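Local coordinates for ureidoglycolate hydrolase (Arabidopsis thaliana, PDB 4PXE) that hydrolyses (S)-ureidoglycolate to glyoxylate, ammonium and carbon dioxide as a manganese-dependent homodimeric amidohydrolase of plant purine breakdown, at the interface of chains A and B. Numbering follows the deposited sequence. Chains: chain A/B, Ureidoglycolate hydrolase.

Contact 1: the interface of chains A and B. Residues chain A 243-244, 292, 294-295; chain B 96, 138, 307, 402.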
ATOM      1  N   GLY A 243       8.604 -12.969   8.816  1.00 12.57           N
ATOM      2  CA  GLY A 243      10.003 -13.327   8.940  1.00 12.49           C
ATOM      3  C   GLY A 243      10.780 -13.164   7.654  1.00 12.23           C
ATOM      4  O   GLY A 243      10.347 -12.501   6.712  1.00 13.57           O
ATOM      5  N   HIS A 244      11.937 -13.799   7.615  1.00 11.97           N
ATOM      6  CA  HIS A 244      12.927 -13.524   6.596  1.00 12.69           C
ATOM      7  C   HIS A 244      12.659 -14.273   5.287  1.00 11.18           C
ATOM      8  O   HIS A 244      12.629 -15.512   5.267  1.00 11.59           O
ATOM      9  CB  HIS A 244      14.291 -13.905   7.169  1.00 12.57           C
ATOM     10  CG  HIS A 244      15.440 -13.307   6.430  1.00 12.93           C
ATOM     11  ND1 HIS A 244      15.774 -13.679   5.146  1.00 14.02           N
ATOM     12  CD2 HIS A 244      16.342 -12.368   6.799  1.00 12.88           C
ATOM     13  CE1 HIS A 244      16.835 -12.992   4.754  1.00 14.52           C
ATOM     14  NE2 HIS A 244      17.195 -12.188   5.738  1.00 13.45           N
ATOM     15  N   ALA A 292       7.715  -5.300   2.465  1.00 13.55           N
ATOM     16  CA  ALA A 292       9.103  -5.197   2.040  1.00 12.61           C
ATOM     17  C   ALA A 292       9.417  -6.425   1.201  1.00 11.92           C
ATOM     18  O   ALA A 292       8.889  -7.506   1.460  1.00 12.04           O
ATOM     19  CB  ALA A 292      10.026  -5.121   3.238  1.00 14.43           C
ATOM     20  N   ASN A 294      11.864  -8.387   0.973  1.00 11.72           N
ATOM     21  CA  ASN A 294      12.553  -9.491   1.640  1.00 11.14           C
ATOM     22  C   ASN A 294      11.976  -9.847   3.015  1.00 12.61           C
ATOM     23  O   ASN A 294      12.657 -10.440   3.865  1.00 13.02           O
ATOM     24  CB  ASN A 294      14.073  -9.246   1.689  1.00 11.81           C
ATOM     25  CG  ASN A 294      14.458  -7.884   2.276  1.00 11.86           C
ATOM     26  OD1 ASN A 294      13.640  -6.978   2.416  1.00 12.73           O
ATOM     27  ND2 ASN A 294      15.744  -7.742   2.606  1.00 12.87           N
ATOM     28  N   SER A 295      10.701  -9.514   3.202  1.00 12.52           N
ATOM     29  CA  SER A 295       9.973  -9.806   4.429  1.00 12.66           C
ATOM     30  C   SER A 295       8.674 -10.539   4.079  1.00 14.59           C
ATOM     31  O   SER A 295       7.863 -10.031   3.310  1.00 14.96           O
ATOM     32  CB  SER A 295       9.679  -8.498   5.161  1.00 16.28           C
ATOM     33  OG  SER A 295       9.212  -8.740   6.473  1.00 18.44           O
TER
ATOM     34  N   ILE B  96      15.048  -2.927   7.480  1.00 12.80           N
ATOM     35  CA  ILE B  96      13.839  -2.881   6.658  1.00 12.99           C
ATOM     36  C   ILE B  96      12.631  -2.545   7.530  1.00 14.50           C
ATOM     37  O   ILE B  96      12.715  -2.628   8.753  1.00 13.95           O
ATOM     38  CB  ILE B  96      13.602  -4.201   5.856  1.00 12.71           C
ATOM     39  CG1 ILE B  96      13.127  -5.338   6.767  1.00 12.59           C
ATOM     40  CG2 ILE B  96      14.844  -4.588   5.042  1.00 14.65           C
ATOM     41  CD1 ILE B  96      12.819  -6.605   5.993  1.00 15.60           C
ATOM     42  N   GLU B 138      20.338  -3.234   2.872  1.00 12.71           N
ATOM     43  CA  GLU B 138      18.963  -3.630   2.561  1.00 13.67           C
ATOM     44  C   GLU B 138      18.437  -2.915   1.314  1.00 15.74           C
ATOM     45  O   GLU B 138      18.814  -1.777   1.042  1.00 15.32           O
ATOM     46  CB  GLU B 138      18.040  -3.351   3.750  1.00 13.93           C
ATOM     47  CG  GLU B 138      18.455  -4.053   5.022  1.00 14.20           C
ATOM     48  CD  GLU B 138      18.055  -5.513   5.054  1.00 15.84           C
ATOM     49  OE1 GLU B 138      17.618  -6.088   4.032  1.00 14.80           O
ATOM     50  OE2 GLU B 138      18.161  -6.080   6.147  1.00 15.74           O
ATOM     51  N   ARG B 307      15.640 -17.241  -4.263  1.00 11.02           N
ATOM     52  CA  ARG B 307      17.027 -17.624  -3.972  1.00 10.65           C
ATOM     53  C   ARG B 307      17.177 -19.128  -3.923  1.00 11.71           C
ATOM     54  O   ARG B 307      16.203 -19.849  -3.741  1.00 12.65           O
ATOM     55  CB  ARG B 307      17.484 -17.085  -2.609  1.00 12.05           C
ATOM     56  CG  ARG B 307      16.935 -15.719  -2.243  1.00 12.06           C
ATOM     57  CD  ARG B 307      17.425 -15.242  -0.909  1.00 12.17           C
ATOM     58  NE  ARG B 307      16.665 -14.073  -0.501  1.00 10.67           N
ATOM     59  CZ  ARG B 307      17.010 -13.269   0.494  1.00 11.43           C
ATOM     60  NH1 ARG B 307      18.119 -13.515   1.192  1.00 11.57           N
ATOM     61  NH2 ARG B 307      16.244 -12.229   0.789  1.00 11.57           N
ATOM     62  N   HIS B 402      14.035 -10.199  10.519  1.00 10.97           N
ATOM     63  CA  HIS B 402      13.171  -9.293   9.756  1.00 12.11           C
ATOM     64  C   HIS B 402      11.818  -9.095  10.425  1.00 13.95           C
ATOM     65  O   HIS B 402      10.806  -8.878   9.758  1.00 15.48           O
ATOM     66  CB  HIS B 402      13.024  -9.748   8.304  1.00 12.63           C
ATOM     67  CG  HIS B 402      14.203  -9.403   7.453  1.00 12.95           C
ATOM     68  ND1 HIS B 402      14.267  -9.697   6.107  1.00 14.37           N
ATOM     69  CD2 HIS B 402      15.362  -8.771   7.756  1.00 14.10           C
ATOM     70  CE1 HIS B 402      15.417  -9.270   5.619  1.00 14.58           C
ATOM     71  NE2 HIS B 402      16.095  -8.690   6.595  1.00 14.95           N
TER
HETATM   72  O   HOH W   1      10.126  -6.792   8.115  1.00 16.08           O
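A:His244 and A:Asn294 of one subunit reach into the dimanganese active site of the other and pack against B:His402, a manganese ligand, in this peptidase M20 family enzyme. The packing is tight around the B:His402 ring, which is held from both faces and at an edge. A:His244 lies over one face, its plane tilted by 16° and its atom CD2 above the centre of the B:His402 ring; CG turned away from the backbone N (chi1 -162°) carries it there. CD1 of B:Ile96, from the ring's own chain, lies over the opposite face, toward its rim. At the edge, the imidazole ND1 of B:His402 donates a hydrogen bond of 2.9 Å to the backbone O of A:Asn294. The acceptor lies in the ring plane, whereas ND1 stands above the carbonyl plane. This bond fixes the ring's rotation and is likely to orient its other nitrogen, NE2, for the metal.

The A:Asn294 side chain crosses that of B:His402 at about a right angle, its amide steeply inclined to the ring, with chi1 at 52° placing CG between the backbone N and carbonyl carbon. Its ND2 is thereby directed to the carboxylate OE1 of B:Glu138, another manganese ligand, at 2.9 Å and nearly along the C-O axis of OE1. The amide oxygen OD1 instead faces the CG2 and CD1 methyls of B:Ile96.

Contact is looser toward A:Ser295, whose hydroxyl OG stands 3.7 Å from the backbone O of B:His402. A water bridges these two oxygens, 2.7 Å from OG of A:Ser295. Nearby, A:Ala292 barely touches B:Ile96. Across the site, the guanidinium of B:Arg307 brings NH1 into the plane at the edge of the A:His244 ring, 3.8 Å from its CE1.

Contact 2: the interface of chains A and B. Residues chain A 211, 307, 375-376, 402; chain B 244-247.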
ATOM      1  N   GLN A 211     -23.261   5.463 -15.604  1.00 12.10           N
ATOM      2  CA  GLN A 211     -22.180   4.544 -15.219  1.00 11.07           C
ATOM      3  C   GLN A 211     -22.369   3.176 -15.870  1.00 11.97           C
ATOM      4  O   GLN A 211     -21.986   2.138 -15.313  1.00 13.52           O
ATOM      5  CB  GLN A 211     -22.038   4.451 -13.693  1.00 11.41           C
ATOM      6  CG  GLN A 211     -21.882   5.820 -13.066  1.00 11.07           C
ATOM      7  CD  GLN A 211     -21.738   5.784 -11.564  1.00 11.24           C
ATOM      8  OE1 GLN A 211     -22.702   5.521 -10.844  1.00 12.75           O
ATOM      9  NE2 GLN A 211     -20.547   6.105 -11.073  1.00 12.16           N
ATOM     10  N   ARG A 307     -22.174  -7.110  -4.949  1.00 13.88           N
ATOM     11  CA  ARG A 307     -23.539  -6.600  -5.150  1.00 12.38           C
ATOM     12  C   ARG A 307     -24.334  -7.494  -6.079  1.00 13.74           C
ATOM     13  O   ARG A 307     -23.776  -8.271  -6.849  1.00 15.22           O
ATOM     14  CB  ARG A 307     -23.535  -5.179  -5.759  1.00 14.45           C
ATOM     15  CG  ARG A 307     -22.350  -4.308  -5.339  1.00 15.14           C
ATOM     16  CD  ARG A 307     -22.382  -2.955  -6.004  1.00 14.33           C
ATOM     17  NE  ARG A 307     -21.104  -2.283  -5.774  1.00 13.59           N
ATOM     18  CZ  ARG A 307     -20.885  -0.994  -6.015  1.00 12.92           C
ATOM     19  NH1 ARG A 307     -21.855  -0.230  -6.519  1.00 12.87           N
ATOM     20  NH2 ARG A 307     -19.692  -0.461  -5.780  1.00 13.77           N
ATOM     21  N   ARG A 375     -26.900  -0.098 -11.115  1.00 13.14           N
ATOM     22  CA  ARG A 375     -25.969  -1.104 -10.596  1.00 14.31           C
ATOM     23  C   ARG A 375     -25.116  -0.496  -9.482  1.00 15.02           C
ATOM     24  O   ARG A 375     -24.860  -1.127  -8.445  1.00 14.34           O
ATOM     25  CB  ARG A 375     -25.098  -1.653 -11.725  1.00 13.46           C
ATOM     26  CG  ARG A 375     -25.899  -2.310 -12.849  1.00 14.13           C
ATOM     27  CD  ARG A 375     -24.988  -3.065 -13.795  1.00 15.04           C
ATOM     28  NE  ARG A 375     -25.715  -3.606 -14.943  1.00 15.46           N
ATOM     29  CZ  ARG A 375     -26.464  -4.706 -14.909  1.00 18.04           C
ATOM     30  NH1 ARG A 375     -26.603  -5.392 -13.781  1.00 18.61           N
ATOM     31  NH2 ARG A 375     -27.075  -5.125 -16.012  1.00 19.45           N
ATOM     32  N   ALA A 376     -24.656   0.725  -9.715  1.00 13.42           N
ATOM     33  CA  ALA A 376     -24.016   1.520  -8.679  1.00 12.88           C
ATOM     34  C   ALA A 376     -25.005   1.796  -7.558  1.00 13.18           C
ATOM     35  O   ALA A 376     -26.221   1.782  -7.769  1.00 13.98           O
ATOM     36  CB  ALA A 376     -23.513   2.831  -9.269  1.00 13.44           C
ATOM     37  N   HIS A 402     -15.447   5.875 -12.504  1.00 12.03           N
ATOM     38  CA  HIS A 402     -14.373   5.615 -11.538  1.00 12.80           C
ATOM     39  C   HIS A 402     -13.006   5.534 -12.207  1.00 14.15           C
ATOM     40  O   HIS A 402     -12.116   4.803 -11.769  1.00 14.01           O
ATOM     41  CB  HIS A 402     -14.655   4.360 -10.705  1.00 13.69           C
ATOM     42  CG  HIS A 402     -15.651   4.580  -9.616  1.00 14.49           C
ATOM     43  ND1 HIS A 402     -16.023   3.590  -8.730  1.00 14.07           N
ATOM     44  CD2 HIS A 402     -16.357   5.681  -9.271  1.00 16.35           C
ATOM     45  CE1 HIS A 402     -16.909   4.074  -7.882  1.00 16.01           C
ATOM     46  NE2 HIS A 402     -17.128   5.342  -8.183  1.00 17.72           N
TER
ATOM     47  N   HIS B 244     -15.636   0.777 -12.774  1.00 12.05           N
ATOM     48  CA  HIS B 244     -16.550   0.770 -11.647  1.00 12.23           C
ATOM     49  C   HIS B 244     -16.858  -0.641 -11.150  1.00 12.87           C
ATOM     50  O   HIS B 244     -17.373  -1.476 -11.891  1.00 13.43           O
ATOM     51  CB  HIS B 244     -17.839   1.467 -12.079  1.00 13.10           C
ATOM     52  CG  HIS B 244     -18.666   1.937 -10.935  1.00 13.17           C
ATOM     53  ND1 HIS B 244     -19.318   1.073 -10.083  1.00 14.33           N
ATOM     54  CD2 HIS B 244     -18.968   3.186 -10.507  1.00 13.43           C
ATOM     55  CE1 HIS B 244     -19.971   1.767  -9.171  1.00 14.60           C
ATOM     56  NE2 HIS B 244     -19.773   3.055  -9.403  1.00 15.33           N
ATOM     57  N   ALA B 245     -16.508  -0.911  -9.894  1.00 11.95           N
ATOM     58  CA  ALA B 245     -16.674  -2.248  -9.313  1.00 13.54           C
ATOM     59  C   ALA B 245     -18.123  -2.724  -9.266  1.00 13.75           C
ATOM     60  O   ALA B 245     -18.387  -3.922  -9.302  1.00 13.76           O
ATOM     61  CB  ALA B 245     -16.081  -2.277  -7.918  1.00 14.99           C
ATOM     62  N   GLY B 246     -19.063  -1.790  -9.200  1.00 12.34           N
ATOM     63  CA  GLY B 246     -20.462  -2.170  -9.102  1.00 14.07           C
ATOM     64  C   GLY B 246     -21.105  -2.352 -10.460  1.00 15.94           C
ATOM     65  O   GLY B 246     -22.037  -3.146 -10.623  1.00 16.46           O
ATOM     66  N   ALA B 247     -20.594  -1.644 -11.459  1.00 13.26           N
ATOM     67  CA  ALA B 247     -21.294  -1.575 -12.741  1.00 14.72           C
ATOM     68  C   ALA B 247     -20.679  -2.361 -13.889  1.00 15.00           C
ATOM     69  O   ALA B 247     -21.375  -2.704 -14.845  1.00 17.52           O
ATOM     70  CB  ALA B 247     -21.506  -0.120 -13.152  1.00 14.60           C
TER
HETATM   71  O   HOH W   2     -24.340  -3.919  -9.128  1.00 15.83           O
HETATM   72  O   HOH W   3     -19.947   5.581  -8.375  1.00 17.62           O
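B:His244 slots its imidazole among A:Gln211, A:Ala376 and A:His402, stacking on the A:His402 ring, and so contributes to a substrate pocket built largely by chain A. The methyl CB of A:Ala376 touches the rim of the ring at CE1, 3.7 Å away. The amide of A:Gln211 stands steeply to the ring, the two planes 78° apart, and presents NE2 to CD2 of B:His244. A water in the ring plane joins the two side chains, 2.7 Å from the imidazole NE2 of B:His244 and 2.8 Å from the amide NE2 of A:Gln211.

Beside the ring, the guanidinium of A:Arg307 lies flat on the backbone of B:Gly246, with CA of the glycine 3.3 Å from CZ at its centre. The extended arginine chain delivers this face, and the absence of a side chain at B:Gly246 is what permits so close an approach. B:Ala247 continues the contact, its methyl against the backbone O of A:Gln211.

Farther out, the backbone N of B:Gly246 donates to ND1 of B:His244 at 3.0 Å, which fixes the turn of the ring and suggests that NE2 carries the proton. A second water links the backbone O atoms of B:Gly246 and A:Arg375. With an alanine at B:His244, the A:His402 face would probably lose its cover, the bridging water its imidazole partner and the A:Gln211 amide its link through that water. Through the end of strand 243-244 and the loop that follows, one subunit helps to build the other's substrate-binding site.

The centres of contact 1 and contact 2 lie about 38 Å apart, on opposite sides of the dimer's central part, each beside a different subunit's active site. Contact 1 serves the site of chain B and contact 2 that of chain A. A:His244 and B:His244, B:Arg307 and A:Arg307, and B:His402 and A:His402 are counterparts with the chains exchanged, so the two patches sample different sides of one repeated arrangement. The donated residues, 243-247, 292 and 294-295, fall within the 230-345 region involved in dimerization. Each active site thus draws on both chains, which implies that a complete substrate pocket depends on the homodimer.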